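Local coordinates for putative phosphohistidine phosphatase, SixA (Nakamurella multipartita, PDB 4HBZ), which probably removes phosphate from phosphohistidine in proteins, as a SixA-like member of branch 1 of the histidine phosphatase superfamily, at residues Asp36-Leu41 with Thr70-Gln76. Residues are numbered along the deposited sequence.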
loop_
_atom_site.group_PDB
_atom_site.type_symbol
_atom_site.label_atom_id
_atom_site.label_comp_id
_atom_site.label_asym_id
_atom_site.label_seq_id
_atom_site.Cartn_x
_atom_site.Cartn_y
_atom_site.Cartn_z
ATOM N N ASP A 36 18.556 -3.818 11.724
ATOM C CA ASP A 36 17.688 -3.092 10.814
ATOM C C ASP A 36 16.197 -3.228 11.148
ATOM O O ASP A 36 15.464 -2.265 11.138
ATOM C CB ASP A 36 17.900 -3.537 9.360
ATOM C CG ASP A 36 16.937 -2.843 8.426
ATOM O OD1 ASP A 36 17.302 -1.701 7.978
ATOM O OD2 ASP A 36 15.798 -3.349 8.201
ATOM N N HIS A 37 15.791 -4.424 11.512
ATOM C CA HIS A 37 14.363 -4.686 11.709
ATOM C C HIS A 37 13.834 -3.829 12.887
ATOM O O HIS A 37 12.646 -3.474 12.873
ATOM C CB HIS A 37 14.219 -6.193 11.983
ATOM C CG HIS A 37 12.829 -6.721 11.920
ATOM N ND1 HIS A 37 12.101 -6.991 13.051
ATOM C CD2 HIS A 37 12.061 -7.106 10.871
ATOM C CE1 HIS A 37 10.934 -7.510 12.705
ATOM N NE2 HIS A 37 10.882 -7.582 11.385
ATOM N N ASP A 38 14.690 -3.402 13.804
ATOM C CA ASP A 38 14.337 -2.570 14.989
ATOM C C ASP A 38 14.389 -1.078 14.752
ATOM O O ASP A 38 14.092 -0.261 15.691
ATOM C CB ASP A 38 15.296 -2.856 16.155
ATOM C CG ASP A 38 15.137 -4.263 16.695
ATOM O OD1 ASP A 38 14.028 -4.831 16.560
ATOM O OD2 ASP A 38 16.116 -4.784 17.265
ATOM N N ARG A 39 14.810 -0.643 13.552
ATOM C CA ARG A 39 14.955 0.804 13.349
ATOM C C ARG A 39 13.605 1.531 13.534
ATOM O O ARG A 39 12.603 1.178 12.921
ATOM C CB ARG A 39 15.449 1.089 11.921
ATOM C CG ARG A 39 16.911 0.685 11.739
ATOM C CD ARG A 39 17.325 0.606 10.270
ATOM N NE ARG A 39 17.111 1.906 9.664
ATOM C CZ ARG A 39 16.640 2.136 8.464
ATOM N NH1 ARG A 39 16.326 1.143 7.635
ATOM N NH2 ARG A 39 16.426 3.407 8.097
ATOM N N PRO A 40 13.580 2.567 14.394
ATOM C CA PRO A 40 12.343 3.256 14.679
ATOM C C PRO A 40 12.089 4.388 13.699
ATOM O O PRO A 40 13.005 4.856 13.011
ATOM C CB PRO A 40 12.616 3.819 16.064
ATOM C CG PRO A 40 14.034 4.224 15.995
ATOM C CD PRO A 40 14.700 3.066 15.210
ATOM N N LEU A 41 10.854 4.880 13.669
ATOM C CA LEU A 41 10.616 6.116 12.941
ATOM C C LEU A 41 11.384 7.274 13.584
ATOM O O LEU A 41 11.575 7.339 14.832
ATOM C CB LEU A 41 9.154 6.493 12.952
ATOM C CG LEU A 41 8.218 5.516 12.189
ATOM C CD1 LEU A 41 6.766 6.025 12.295
ATOM C CD2 LEU A 41 8.677 5.261 10.789
ATOM N N THR A 70 6.604 -6.799 9.496
ATOM C CA THR A 70 6.909 -6.966 10.909
ATOM C C THR A 70 7.976 -5.989 11.424
ATOM O O THR A 70 8.176 -5.873 12.629
ATOM C CB THR A 70 7.354 -8.385 11.193
ATOM O OG1 THR A 70 8.394 -8.724 10.256
ATOM C CG2 THR A 70 6.146 -9.360 11.075
ATOM N N ALA A 71 8.644 -5.256 10.532
ATOM C CA ALA A 71 9.681 -4.314 10.963
ATOM C C ALA A 71 9.069 -3.278 11.930
ATOM O O ALA A 71 7.889 -2.869 11.771
ATOM C CB ALA A 71 10.308 -3.606 9.797
ATOM N N ALA A 72 9.866 -2.809 12.867
ATOM C CA ALA A 72 9.410 -1.733 13.789
ATOM C C ALA A 72 8.868 -0.524 12.996
ATOM O O ALA A 72 7.855 0.046 13.334
ATOM C CB ALA A 72 10.499 -1.315 14.741
ATOM N N ARG A 73 9.547 -0.131 11.931
ATOM C CA ARG A 73 9.188 1.096 11.253
ATOM C C ARG A 73 7.872 1.043 10.531
ATOM O O ARG A 73 7.149 2.047 10.436
ATOM C CB ARG A 73 10.318 1.563 10.322
ATOM C CG ARG A 73 10.721 0.582 9.200
ATOM C CD ARG A 73 12.060 1.020 8.620
ATOM N NE ARG A 73 12.621 0.147 7.585
ATOM C CZ ARG A 73 13.460 -0.876 7.822
ATOM N NH1 ARG A 73 13.689 -1.342 9.063
ATOM N NH2 ARG A 73 14.066 -1.470 6.813
ATOM N N THR A 74 7.525 -0.126 9.999
ATOM C CA THR A 74 6.227 -0.353 9.389
ATOM C C THR A 74 5.122 -0.474 10.471
ATOM O O THR A 74 4.067 0.118 10.369
ATOM C CB THR A 74 6.280 -1.593 8.459
ATOM O OG1 THR A 74 7.046 -2.609 9.108
ATOM C CG2 THR A 74 6.987 -1.248 7.148
ATOM N N ARG A 75 5.393 -1.202 11.551
ATOM C CA ARG A 75 4.473 -1.270 12.704
ATOM C C ARG A 75 4.180 0.125 13.258
ATOM O O ARG A 75 3.012 0.441 13.518
ATOM C CB ARG A 75 5.048 -2.151 13.812
ATOM C CG ARG A 75 5.127 -3.612 13.476
ATOM C CD ARG A 75 5.821 -4.385 14.609
ATOM N NE ARG A 75 5.921 -5.816 14.367
ATOM C CZ ARG A 75 4.976 -6.722 14.664
ATOM N NH1 ARG A 75 3.840 -6.382 15.298
ATOM N NH2 ARG A 75 5.221 -7.998 14.385
ATOM N N GLN A 76 5.222 0.915 13.413
ATOM C CA GLN A 76 5.089 2.247 13.977
ATOM C C GLN A 76 4.370 3.182 13.028
ATOM O O GLN A 76 3.593 4.051 13.445
ATOM C CB GLN A 76 6.468 2.817 14.340
ATOM C CG GLN A 76 7.037 2.127 15.577
ATOM C CD GLN A 76 8.473 2.504 15.854
ATOM O OE1 GLN A 76 9.022 3.375 15.212
ATOM N NE2 GLN A 76 9.124 1.806 16.798
HETATM O O HOH W 1 12.306 -1.013 11.553
#
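R73 lays one face of its guanidinium against NH1 of R39, 3.5 Å from R73 CZ to R39 NH1, a pairing of like charges made tolerable by D36. Two salt bridges do this: D36 OD2 meets R73 NH2 at 2.9 Å, and D36 OD1 meets R39 NH1 at 3.0 Å; Y94 also bonds OD2, and G31 O takes R39 NE. R73, straight through its middle (chi2 and chi3 t), is long enough to reach D36 from the helix. Small A72 lets the loop come close, and A72 N, in the first turn with no helical carbonyl four residues back, donates to H37 O (2.9 Å). A bridging water accepts from R73 N and NH1 and can donate toward H37 O and R39 O. H37 spans the junction: its NE2 donates to T70 OG1 (3.0 Å), itself bonded to D91, and A71 CA sits over the imidazole face in a CH-pi contact. One turn along, Q76 OE1 accepts from L41 N (2.8 Å), and L41 CD2 packs on R73 CB (4.1 Å). R73 also touches H27 and H120; its place after strand 65-69 corresponds to the second phosphate-pocket arginine of histidine phosphatases, so this loop-helix junction probably borders the active site.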